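Local structure of carbohydrate kinase, FGGY (Rhodospirillum rubrum, 3IFR) at residues V24-V30 against T459-R463; A97-P101 against E150-A156; V177-W181 against G241-D245; A307-A312 against L375-L380. The protein probably phosphorylates D-xylulose at the expense of ATP, as a sugar kinase of the FGGY family. Residues are numbered along the deposited sequence.

Contact 1: V24-V30 against T459-R463; sequences VRLPDTV and TALVR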
loop_
_atom_site.group_PDB
_atom_site.type_symbol
_atom_site.label_atom_id
_atom_site.label_comp_id
_atom_site.label_asym_id
_atom_site.label_seq_id
_atom_site.Cartn_x
_atom_site.Cartn_y
_atom_site.Cartn_z
ATOM N N VAL A 24 -21.153 -6.968 -2.295
ATOM C CA VAL A 24 -21.021 -7.482 -3.650
ATOM C C VAL A 24 -21.898 -8.699 -3.807
ATOM O O VAL A 24 -21.952 -9.574 -2.924
ATOM C CB VAL A 24 -19.580 -7.938 -3.905
ATOM C CG1 VAL A 24 -19.479 -8.614 -5.249
ATOM C CG2 VAL A 24 -18.598 -6.785 -3.735
ATOM N N ARG A 25 -22.608 -8.738 -4.915
ATOM C CA ARG A 25 -23.281 -9.951 -5.340
ATOM C C ARG A 25 -22.370 -10.555 -6.384
ATOM O O ARG A 25 -22.063 -9.916 -7.403
ATOM C CB ARG A 25 -24.628 -9.612 -5.983
ATOM C CG ARG A 25 -25.312 -10.758 -6.798
ATOM C CD ARG A 25 -26.380 -10.169 -7.759
ATOM N NE ARG A 25 -27.070 -9.040 -7.110
ATOM C CZ ARG A 25 -27.593 -7.998 -7.755
ATOM N NH1 ARG A 25 -27.515 -7.949 -9.093
ATOM N NH2 ARG A 25 -28.198 -7.015 -7.069
ATOM N N LEU A 26 -21.910 -11.770 -6.129
ATOM C CA LEU A 26 -21.034 -12.418 -7.088
ATOM C C LEU A 26 -21.825 -12.851 -8.341
ATOM O O LEU A 26 -22.990 -13.227 -8.243
ATOM C CB LEU A 26 -20.268 -13.553 -6.418
ATOM C CG LEU A 26 -19.406 -12.940 -5.286
ATOM C CD1 LEU A 26 -19.110 -13.907 -4.147
ATOM C CD2 LEU A 26 -18.096 -12.279 -5.785
ATOM N N PRO A 27 -21.177 -12.812 -9.520
ATOM C CA PRO A 27 -19.733 -12.570 -9.563
ATOM C C PRO A 27 -19.302 -11.128 -9.786
ATOM O O PRO A 27 -18.114 -10.891 -9.716
ATOM C CB PRO A 27 -19.278 -13.395 -10.790
ATOM C CG PRO A 27 -20.549 -13.698 -11.594
ATOM C CD PRO A 27 -21.724 -13.090 -10.860
ATOM N N ASP A 28 -20.182 -10.193 -10.093
ATOM C CA ASP A 28 -19.652 -8.998 -10.743
ATOM C C ASP A 28 -20.368 -7.719 -10.438
ATOM O O ASP A 28 -20.249 -6.747 -11.192
ATOM C CB ASP A 28 -19.580 -9.212 -12.276
ATOM C CG ASP A 28 -20.962 -9.152 -12.973
ATOM O OD1 ASP A 28 -21.512 -8.033 -13.123
ATOM O OD2 ASP A 28 -21.477 -10.213 -13.424
ATOM N N THR A 29 -21.082 -7.709 -9.318
ATOM C CA THR A 29 -21.985 -6.609 -9.002
ATOM C C THR A 29 -21.781 -6.050 -7.593
ATOM O O THR A 29 -21.706 -6.784 -6.594
ATOM C CB THR A 29 -23.444 -7.063 -9.151
ATOM O OG1 THR A 29 -23.601 -7.723 -10.413
ATOM C CG2 THR A 29 -24.379 -5.874 -9.067
ATOM N N VAL A 30 -21.688 -4.736 -7.532
ATOM C CA VAL A 30 -21.562 -4.049 -6.281
ATOM C C VAL A 30 -22.951 -3.561 -5.936
ATOM O O VAL A 30 -23.429 -2.596 -6.527
ATOM C CB VAL A 30 -20.631 -2.862 -6.424
ATOM C CG1 VAL A 30 -20.487 -2.153 -5.100
ATOM C CG2 VAL A 30 -19.290 -3.361 -6.908
ATOM N N THR A 459 -11.369 -9.316 -11.266
ATOM C CA THR A 459 -11.300 -8.176 -12.124
ATOM C C THR A 459 -12.599 -7.783 -12.810
ATOM O O THR A 459 -12.680 -6.733 -13.380
ATOM C CB THR A 459 -10.174 -8.320 -13.108
ATOM O OG1 THR A 459 -9.313 -7.175 -13.008
ATOM C CG2 THR A 459 -10.721 -8.450 -14.470
ATOM N N ALA A 460 -13.598 -8.641 -12.675
ATOM C CA ALA A 460 -14.972 -8.386 -13.020
ATOM C C ALA A 460 -15.530 -7.280 -12.197
ATOM O O ALA A 460 -16.584 -6.807 -12.479
ATOM C CB ALA A 460 -15.795 -9.603 -12.830
ATOM N N LEU A 461 -14.820 -6.881 -11.162
ATOM C CA LEU A 461 -15.295 -5.871 -10.256
ATOM C C LEU A 461 -14.585 -4.603 -10.475
ATOM O O LEU A 461 -14.884 -3.642 -9.849
ATOM C CB LEU A 461 -15.035 -6.289 -8.835
ATOM C CG LEU A 461 -16.147 -6.695 -7.925
ATOM C CD1 LEU A 461 -17.419 -6.873 -8.622
ATOM C CD2 LEU A 461 -15.752 -7.878 -7.226
ATOM N N VAL A 462 -13.611 -4.606 -11.353
ATOM C CA VAL A 462 -12.970 -3.358 -11.663
ATOM C C VAL A 462 -13.088 -2.955 -13.114
ATOM O O VAL A 462 -13.432 -3.721 -13.965
ATOM C CB VAL A 462 -11.540 -3.278 -11.176
ATOM C CG1 VAL A 462 -11.454 -3.688 -9.774
ATOM C CG2 VAL A 462 -10.676 -4.079 -12.023
ATOM N N ARG A 463 -12.785 -1.703 -13.337
ATOM C CA ARG A 463 -12.935 -1.015 -14.587
ATOM C C ARG A 463 -11.644 -1.125 -15.378
ATOM O O ARG A 463 -10.901 -0.181 -15.469
ATOM C CB ARG A 463 -13.211 0.426 -14.212
ATOM C CG ARG A 463 -13.788 1.355 -15.212
ATOM C CD ARG A 463 -14.418 2.553 -14.473
ATOM N NE ARG A 463 -15.495 2.104 -13.606
ATOM C CZ ARG A 463 -16.792 2.156 -13.919
ATOM N NH1 ARG A 463 -17.185 2.682 -15.061
ATOM N NH2 ARG A 463 -17.705 1.704 -13.078
#
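L461 lays its isobutyl side chain over the turn that joins strands 18-25 and 29-37, and carries most of the contact. Its CD1 lies 3.6 Å from D28 C and 3.8 Å from T29 N, so the methyl rests on the peptide between these residues. The same CD1 is 4.3 Å from V30 CG2, while V24 CG1 stands 4.3 Å from both L461 CD1 and L461 CD2; valines from both arms of the hairpin thus close on the tip of one leucine. A460 adds a second, outer touch, its CB 3.8 Å from D28 CB, where the two backbones come closest. A cis peptide before P27 helps shape the turn, and D28 and T29 both face R25 in a classic beta bulge, closed by R25 N to T29 O (2.7 Å) and T29 N to R25 O (3.1 Å). The segment 459-463 leads from a 3-10 turn into strand 463-468 of the second large sheet, so the contact spans the two lobes of this actin-like ATPase fold. Helix 437-448 lies alongside: W443 touches both L26 and L461. No hydrogen bond or salt bridge crosses between the segments. The contact rests on van der Waals packing of L461 and A460 against the turn's backbone and side chains, and so depends on shape fit and on shielding L461 from water.

Contact 2: A97-P101 against E150-A156; sequences AVLRP and EPAVFGA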
loop_
_atom_site.group_PDB
_atom_site.type_symbol
_atom_site.label_atom_id
_atom_site.label_comp_id
_atom_site.label_asym_id
_atom_site.label_seq_id
_atom_site.Cartn_x
_atom_site.Cartn_y
_atom_site.Cartn_z
ATOM N N ALA A 97 -9.124 -3.017 26.719
ATOM C CA ALA A 97 -9.295 -1.595 26.496
ATOM C C ALA A 97 -8.077 -0.977 25.797
ATOM O O ALA A 97 -6.911 -1.322 26.092
ATOM C CB ALA A 97 -9.532 -0.854 27.869
ATOM N N VAL A 98 -8.363 -0.009 24.927
ATOM C CA VAL A 98 -7.337 0.786 24.253
ATOM C C VAL A 98 -6.474 1.651 25.221
ATOM O O VAL A 98 -6.977 2.465 25.968
ATOM C CB VAL A 98 -8.002 1.658 23.146
ATOM C CG1 VAL A 98 -6.985 2.591 22.448
ATOM C CG2 VAL A 98 -8.665 0.773 22.165
ATOM N N LEU A 99 -5.161 1.478 25.191
ATOM C CA LEU A 99 -4.297 2.249 26.089
ATOM C C LEU A 99 -4.084 3.701 25.638
ATOM O O LEU A 99 -4.145 4.616 26.437
ATOM C CB LEU A 99 -2.976 1.513 26.300
ATOM C CG LEU A 99 -3.169 0.233 27.135
ATOM C CD1 LEU A 99 -2.101 -0.818 26.906
ATOM C CD2 LEU A 99 -3.304 0.522 28.607
ATOM N N ARG A 100 -3.875 3.935 24.356
ATOM C CA ARG A 100 -3.583 5.286 23.894
ATOM C C ARG A 100 -3.984 5.289 22.443
ATOM O O ARG A 100 -4.284 4.249 21.887
ATOM C CB ARG A 100 -2.081 5.561 23.969
ATOM C CG ARG A 100 -1.312 4.745 22.922
ATOM C CD ARG A 100 0.212 4.983 22.885
ATOM N NE ARG A 100 0.616 6.376 23.034
ATOM C CZ ARG A 100 0.389 7.356 22.159
ATOM N NH1 ARG A 100 0.855 8.576 22.409
ATOM N NH2 ARG A 100 -0.292 7.142 21.035
ATOM N N PRO A 101 -3.995 6.461 21.819
ATOM C CA PRO A 101 -4.415 6.500 20.417
ATOM C C PRO A 101 -3.490 5.637 19.559
ATOM O O PRO A 101 -2.318 5.446 19.916
ATOM C CB PRO A 101 -4.285 7.979 20.055
ATOM C CG PRO A 101 -4.425 8.701 21.408
ATOM C CD PRO A 101 -3.782 7.800 22.404
ATOM N N GLU A 150 6.488 6.491 27.406
ATOM C CA GLU A 150 5.247 6.276 28.136
ATOM C C GLU A 150 5.332 4.931 28.859
ATOM O O GLU A 150 4.581 4.005 28.538
ATOM C CB GLU A 150 4.038 6.350 27.185
ATOM C CG GLU A 150 3.847 7.745 26.558
ATOM C CD GLU A 150 2.731 7.815 25.523
ATOM O OE1 GLU A 150 2.635 8.827 24.787
ATOM O OE2 GLU A 150 1.929 6.863 25.438
ATOM N N PRO A 151 6.275 4.816 29.816
ATOM C CA PRO A 151 6.524 3.506 30.442
ATOM C C PRO A 151 5.240 2.957 31.037
ATOM O O PRO A 151 5.075 1.765 31.123
ATOM C CB PRO A 151 7.527 3.791 31.563
ATOM C CG PRO A 151 7.697 5.277 31.623
ATOM C CD PRO A 151 6.942 5.933 30.504
ATOM N N ALA A 152 4.338 3.819 31.475
ATOM C CA ALA A 152 3.105 3.320 32.103
ATOM C C ALA A 152 2.196 2.661 31.064
ATOM O O ALA A 152 1.607 1.598 31.316
ATOM C CB ALA A 152 2.364 4.428 32.855
ATOM N N VAL A 153 2.081 3.279 29.892
ATOM C CA VAL A 153 1.403 2.590 28.804
ATOM C C VAL A 153 2.097 1.267 28.558
ATOM O O VAL A 153 1.461 0.208 28.543
ATOM C CB VAL A 153 1.375 3.427 27.528
ATOM C CG1 VAL A 153 0.701 2.654 26.395
ATOM C CG2 VAL A 153 0.577 4.716 27.818
ATOM N N PHE A 154 3.418 1.327 28.422
ATOM C CA PHE A 154 4.190 0.153 28.065
ATOM C C PHE A 154 3.990 -1.019 29.015
ATOM O O PHE A 154 3.882 -2.179 28.576
ATOM C CB PHE A 154 5.674 0.477 27.955
ATOM C CG PHE A 154 6.471 -0.603 27.302
ATOM C CD1 PHE A 154 6.487 -0.735 25.911
ATOM C CD2 PHE A 154 7.206 -1.492 28.060
ATOM C CE1 PHE A 154 7.226 -1.728 25.291
ATOM C CE2 PHE A 154 7.952 -2.488 27.455
ATOM C CZ PHE A 154 7.950 -2.619 26.045
ATOM N N GLY A 155 3.952 -0.731 30.307
ATOM C CA GLY A 155 3.879 -1.808 31.285
ATOM C C GLY A 155 2.494 -2.448 31.312
ATOM O O GLY A 155 2.320 -3.598 31.730
ATOM N N ALA A 156 1.496 -1.696 30.861
ATOM C CA ALA A 156 0.136 -2.236 30.826
ATOM C C ALA A 156 -0.224 -3.050 29.572
ATOM O O ALA A 156 -1.356 -3.482 29.463
ATOM C CB ALA A 156 -0.854 -1.133 30.977
#
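A side-on, two-pronged arginine-glutamate salt bridge, flanked by an apolar patch, fastens the loop between strands 90-92 and 102-103 to the short helix 151-155, at the surface of the N-terminal FGGY domain, a member of the actin-like ATPase clan. Along the loop, A97 is tied back to D93 through its backbone N, and the touch across to the helix begins at L99. This leucine points at the helix at the point of closest backbone approach: L99 CB lies 3.9 Å from V153 CG1, and its CD2 reaches 3.8 Å from A156 CB. V153 also rests on L91, so strand 90-92 shares the apolar patch. R100 comes next. Its aliphatic part packs on the same valine, with R100 CD 4.2 Å from V153 CG1, before the guanidinium turns its edge to E150, the residue between helices 139-149 and 151-155. E49 forms a further salt bridge with R100, and within the loop R100 NH2 donates to P101 O at 2.9 Å. The carboxylate lies near the guanidinium plane and takes two nearly straight hydrogen bonds: R100 NE to E150 OE2 at 2.8 Å and R100 NH1 to E150 OE1 at 3.0 Å.

Contact 3: V177-W181 against G241-D245; sequences VDRNW and GGAAD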
loop_
_atom_site.group_PDB
_atom_site.type_symbol
_atom_site.label_atom_id
_atom_site.label_comp_id
_atom_site.label_asym_id
_atom_site.label_seq_id
_atom_site.Cartn_x
_atom_site.Cartn_y
_atom_site.Cartn_z
ATOM N N VAL A 177 -3.400 -11.735 14.833
ATOM C CA VAL A 177 -3.070 -10.705 13.860
ATOM C C VAL A 177 -2.766 -11.295 12.473
ATOM O O VAL A 177 -2.321 -12.434 12.362
ATOM C CB VAL A 177 -1.896 -9.844 14.335
ATOM C CG1 VAL A 177 -2.335 -9.052 15.519
ATOM C CG2 VAL A 177 -0.695 -10.709 14.661
ATOM N N ASP A 178 -3.034 -10.520 11.421
ATOM C CA ASP A 178 -2.600 -10.833 10.067
ATOM C C ASP A 178 -1.086 -11.124 10.093
ATOM O O ASP A 178 -0.299 -10.363 10.730
ATOM C CB ASP A 178 -2.883 -9.609 9.194
ATOM C CG ASP A 178 -2.650 -9.835 7.715
ATOM O OD1 ASP A 178 -2.261 -10.942 7.292
ATOM O OD2 ASP A 178 -2.864 -8.854 6.959
ATOM N N ARG A 179 -0.699 -12.227 9.447
ATOM C CA ARG A 179 0.694 -12.490 9.103
ATOM C C ARG A 179 1.358 -11.205 8.609
ATOM O O ARG A 179 2.501 -10.922 8.910
ATOM C CB ARG A 179 0.783 -13.514 7.932
ATOM C CG ARG A 179 0.481 -15.001 8.257
ATOM C CD ARG A 179 0.857 -15.968 7.061
ATOM N NE ARG A 179 0.186 -15.592 5.793
ATOM C CZ ARG A 179 0.278 -16.255 4.632
ATOM N NH1 ARG A 179 -0.377 -15.820 3.571
ATOM N NH2 ARG A 179 0.993 -17.364 4.528
ATOM N N ASN A 180 0.655 -10.455 7.771
ATOM C CA ASN A 180 1.310 -9.341 7.116
ATOM C C ASN A 180 1.551 -8.160 8.075
ATOM O O ASN A 180 2.541 -7.441 7.958
ATOM C CB ASN A 180 0.499 -8.917 5.892
ATOM C CG ASN A 180 0.943 -9.630 4.601
ATOM O OD1 ASN A 180 2.147 -9.840 4.358
ATOM N ND2 ASN A 180 -0.032 -9.968 3.758
ATOM N N TRP A 181 0.624 -7.953 9.007
ATOM C CA TRP A 181 0.863 -6.989 10.059
ATOM C C TRP A 181 2.156 -7.393 10.823
ATOM O O TRP A 181 3.063 -6.561 11.038
ATOM C CB TRP A 181 -0.357 -6.871 10.987
ATOM C CG TRP A 181 -0.152 -5.884 12.053
ATOM C CD1 TRP A 181 -0.413 -4.541 11.989
ATOM C CD2 TRP A 181 0.386 -6.128 13.357
ATOM N NE1 TRP A 181 -0.060 -3.943 13.174
ATOM C CE2 TRP A 181 0.429 -4.894 14.031
ATOM C CE3 TRP A 181 0.840 -7.279 14.028
ATOM C CZ2 TRP A 181 0.921 -4.772 15.340
ATOM C CZ3 TRP A 181 1.309 -7.162 15.314
ATOM C CH2 TRP A 181 1.361 -5.921 15.959
ATOM N N GLY A 241 -9.536 -13.903 7.544
ATOM C CA GLY A 241 -8.353 -13.234 8.016
ATOM C C GLY A 241 -8.355 -11.789 7.541
ATOM O O GLY A 241 -8.816 -11.489 6.441
ATOM N N GLY A 242 -7.847 -10.876 8.360
ATOM C CA GLY A 242 -7.667 -9.514 7.882
ATOM C C GLY A 242 -6.631 -9.427 6.771
ATOM O O GLY A 242 -5.684 -10.231 6.708
ATOM N N ALA A 243 -6.806 -8.431 5.935
ATOM C CA ALA A 243 -6.084 -8.286 4.713
ATOM C C ALA A 243 -5.328 -7.003 4.708
ATOM O O ALA A 243 -5.842 -6.014 5.044
ATOM C CB ALA A 243 -7.029 -8.327 3.590
ATOM N N ALA A 244 -4.076 -7.038 4.332
ATOM C CA ALA A 244 -3.320 -5.826 4.176
ATOM C C ALA A 244 -3.830 -4.916 3.032
ATOM O O ALA A 244 -3.911 -5.343 1.958
ATOM C CB ALA A 244 -1.889 -6.141 4.007
ATOM N N ASP A 245 -4.158 -3.670 3.298
ATOM C CA ASP A 245 -4.787 -2.831 2.298
ATOM C C ASP A 245 -4.152 -2.696 0.928
ATOM O O ASP A 245 -4.830 -2.826 -0.030
ATOM C CB ASP A 245 -5.264 -1.480 2.827
ATOM C CG ASP A 245 -4.158 -0.534 3.175
ATOM O OD1 ASP A 245 -2.995 -0.867 3.188
ATOM O OD2 ASP A 245 -4.466 0.575 3.434
HETATM O O HOH W 1 -2.568 -9.571 4.440
#
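D178, A244 and G242 bury the most surface here, and a single water ties two of them together. D178 is the N-cap of helix 179-185, its OD1 accepting from N180 N at 3.0 Å. Its other oxygen faces strand 238-244: D178 OD2 lies 3.1 Å from G242 O, a meeting of two acceptors that is no hydrogen bond. Both find donors elsewhere, since Y164 and the water serve D178 OD2, and T216 serves G242 O. Water 1 donates to D178 OD2 (2.6 Å) and accepts from A244 N (2.9 Å) and N180 ND2 (2.7 Å), bridging a gap that the direct D178 OD2 to A244 N approach does not. Beside it the methyl of A244 packs on N180, CB to CB 4.1 Å, while N180 OD1 is held by Y288 N. The arrangement is a side-chain-capped helix start, joined through buried water to the strand end from which helix 245-252 departs in the actin-like N-terminal domain.

Contact 4: A307-A312 against L375-L380; sequences ALNWLA and LWRALL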
loop_
_atom_site.group_PDB
_atom_site.type_symbol
_atom_site.label_atom_id
_atom_site.label_comp_id
_atom_site.label_asym_id
_atom_site.label_seq_id
_atom_site.Cartn_x
_atom_site.Cartn_y
_atom_site.Cartn_z
ATOM N N ALA A 307 4.522 15.101 -6.975
ATOM C CA ALA A 307 5.542 15.864 -7.689
ATOM C C ALA A 307 4.977 16.579 -8.917
ATOM O O ALA A 307 5.462 17.639 -9.315
ATOM C CB ALA A 307 6.702 14.971 -8.064
ATOM N N LEU A 308 3.948 15.995 -9.517
ATOM C CA LEU A 308 3.280 16.617 -10.649
ATOM C C LEU A 308 2.404 17.782 -10.184
ATOM O O LEU A 308 2.302 18.798 -10.866
ATOM C CB LEU A 308 2.435 15.597 -11.422
ATOM C CG LEU A 308 3.153 14.777 -12.492
ATOM C CD1 LEU A 308 4.015 13.690 -11.854
ATOM C CD2 LEU A 308 2.142 14.174 -13.440
ATOM N N ASN A 309 1.756 17.622 -9.041
ATOM C CA ASN A 309 0.915 18.674 -8.527
ATOM C C ASN A 309 1.777 19.915 -8.218
ATOM O O ASN A 309 1.444 21.034 -8.596
ATOM C CB ASN A 309 0.155 18.191 -7.289
ATOM C CG ASN A 309 -0.932 17.185 -7.628
ATOM O OD1 ASN A 309 -1.655 17.341 -8.618
ATOM N ND2 ASN A 309 -1.047 16.133 -6.819
ATOM N N TRP A 310 2.886 19.688 -7.517
ATOM C CA TRP A 310 3.893 20.710 -7.311
ATOM C C TRP A 310 4.176 21.400 -8.646
ATOM O O TRP A 310 3.934 22.588 -8.811
ATOM C CB TRP A 310 5.161 20.066 -6.745
ATOM C CG TRP A 310 6.293 20.997 -6.556
ATOM C CD1 TRP A 310 6.376 21.977 -5.639
ATOM C CD2 TRP A 310 7.524 21.016 -7.282
ATOM N NE1 TRP A 310 7.581 22.625 -5.742
ATOM C CE2 TRP A 310 8.306 22.059 -6.750
ATOM C CE3 TRP A 310 8.052 20.245 -8.325
ATOM C CZ2 TRP A 310 9.585 22.370 -7.230
ATOM C CZ3 TRP A 310 9.328 20.558 -8.802
ATOM C CH2 TRP A 310 10.081 21.612 -8.249
ATOM N N LEU A 311 4.662 20.653 -9.620
ATOM C CA LEU A 311 5.158 21.288 -10.831
ATOM C C LEU A 311 4.049 21.925 -11.655
ATOM O O LEU A 311 4.286 22.945 -12.308
ATOM C CB LEU A 311 5.984 20.324 -11.677
ATOM C CG LEU A 311 6.607 20.979 -12.924
ATOM C CD1 LEU A 311 7.683 22.026 -12.563
ATOM C CD2 LEU A 311 7.116 19.926 -13.887
ATOM N N ALA A 312 2.857 21.326 -11.650
ATOM C CA ALA A 312 1.724 21.901 -12.366
ATOM C C ALA A 312 1.394 23.297 -11.824
ATOM O O ALA A 312 1.009 24.200 -12.582
ATOM C CB ALA A 312 0.503 20.992 -12.294
ATOM N N LEU A 375 9.638 20.833 -19.557
ATOM C CA LEU A 375 9.763 20.637 -18.117
ATOM C C LEU A 375 8.778 19.588 -17.619
ATOM O O LEU A 375 9.145 18.686 -16.859
ATOM C CB LEU A 375 9.580 21.944 -17.309
ATOM C CG LEU A 375 10.763 22.910 -17.109
ATOM C CD1 LEU A 375 10.782 23.507 -15.696
ATOM C CD2 LEU A 375 12.044 22.228 -17.341
ATOM N N TRP A 376 7.519 19.748 -18.014
ATOM C CA TRP A 376 6.481 18.794 -17.670
ATOM C C TRP A 376 6.847 17.378 -18.147
ATOM O O TRP A 376 6.720 16.387 -17.405
ATOM C CB TRP A 376 5.170 19.222 -18.308
ATOM C CG TRP A 376 3.992 18.437 -17.845
ATOM C CD1 TRP A 376 3.234 17.609 -18.596
ATOM C CD2 TRP A 376 3.431 18.417 -16.524
ATOM N NE1 TRP A 376 2.222 17.076 -17.839
ATOM C CE2 TRP A 376 2.320 17.555 -16.559
ATOM C CE3 TRP A 376 3.765 19.034 -15.310
ATOM C CZ2 TRP A 376 1.546 17.278 -15.425
ATOM C CZ3 TRP A 376 2.992 18.769 -14.190
ATOM C CH2 TRP A 376 1.888 17.907 -14.257
ATOM N N ARG A 377 7.319 17.304 -19.381
ATOM C CA ARG A 377 7.659 16.027 -19.977
ATOM C C ARG A 377 8.780 15.340 -19.232
ATOM O O ARG A 377 8.696 14.160 -18.898
ATOM C CB ARG A 377 8.059 16.198 -21.437
ATOM C CG ARG A 377 8.498 14.874 -22.048
ATOM C CD ARG A 377 8.197 14.820 -23.509
ATOM N NE ARG A 377 8.248 13.441 -23.954
ATOM C CZ ARG A 377 7.269 12.818 -24.605
ATOM N NH1 ARG A 377 6.135 13.456 -24.903
ATOM N NH2 ARG A 377 7.439 11.553 -24.955
ATOM N N ALA A 378 9.822 16.113 -18.947
ATOM C CA ALA A 378 10.987 15.598 -18.270
ATOM C C ALA A 378 10.544 15.003 -16.950
ATOM O O ALA A 378 11.031 13.955 -16.559
ATOM C CB ALA A 378 11.995 16.701 -18.035
ATOM N N LEU A 379 9.617 15.662 -16.265
ATOM C CA LEU A 379 9.140 15.124 -14.986
ATOM C C LEU A 379 8.358 13.850 -15.234
ATOM O O LEU A 379 8.525 12.870 -14.496
ATOM C CB LEU A 379 8.268 16.108 -14.192
ATOM C CG LEU A 379 7.782 15.423 -12.896
ATOM C CD1 LEU A 379 8.963 14.833 -12.133
ATOM C CD2 LEU A 379 6.912 16.294 -11.953
ATOM N N LEU A 380 7.496 13.873 -16.257
ATOM C CA LEU A 380 6.715 12.695 -16.593
ATOM C C LEU A 380 7.645 11.502 -16.850
ATOM O O LEU A 380 7.421 10.398 -16.348
ATOM C CB LEU A 380 5.851 12.934 -17.820
ATOM C CG LEU A 380 4.647 13.844 -17.617
ATOM C CD1 LEU A 380 3.629 13.703 -18.748
ATOM C CD2 LEU A 380 4.026 13.563 -16.290
#
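L375 opens the second helix's side of an antiparallel helix pair, the short axes 10.7 Å apart at closest approach and their directions 172° apart. Its CA-to-CB bond points toward helix 307-312, and its carbonyl meets the facing leucine, with L375 O 3.8 Å from L311 CD2. W376 follows and slides its six-membered ring beside the first helix: CZ3 lies 3.4 Å from L308 O, which sits at the ring edge, and CH2 lies 3.7 Å from L308 CB. The same indole reaches L311 CD2 from its CE3 (3.7 Å) and A312 CB from its CZ3 (3.8 Å), and its NE1 is satisfied by D328. One turn on, the CA-to-CB bond of L379 is directed toward the partner; its CD2 stands 3.3 Å from A307 O and 3.9 Å from L308 CD1, while its CB is 4.0 Å from L311 CD2. L380 ends the walk with its CD2 3.5 Å from L308 CD2. No hydrogen bond crosses between the two segments, so close apolar fit does the work, small alanines meeting large side chains. Around the pair, helix 322-332 lies against W376 through L327 and A331, and helix 414-424 brings W416 to L308 and I419 to L380. Helix 305-315 follows strand 298-301 and helix 372-397 precedes strand 403-407, two strands of the C-terminal domain's mixed sheet.

Contact 1 brackets the others: its segments lie 429 residues apart, and contacts 2, 3 and 4 follow one another in the chain between them. Contacts 2 and 3 belong to the N-terminal domain, their centres 23 Å apart, contact 2 at the surface and contact 3 buried. Contacts 1 and 3 reach the same mixed sheet, through strands 18-25 and 29-37 and through strand 238-244. Contact 4, about 35 Å between centres from both of them, holds helices of the C-terminal domain together. Contact 1 alone bridges the two domains, so the chain's late part returns to its start, linking the two lobes between which kinases of this fold generally bind their substrates.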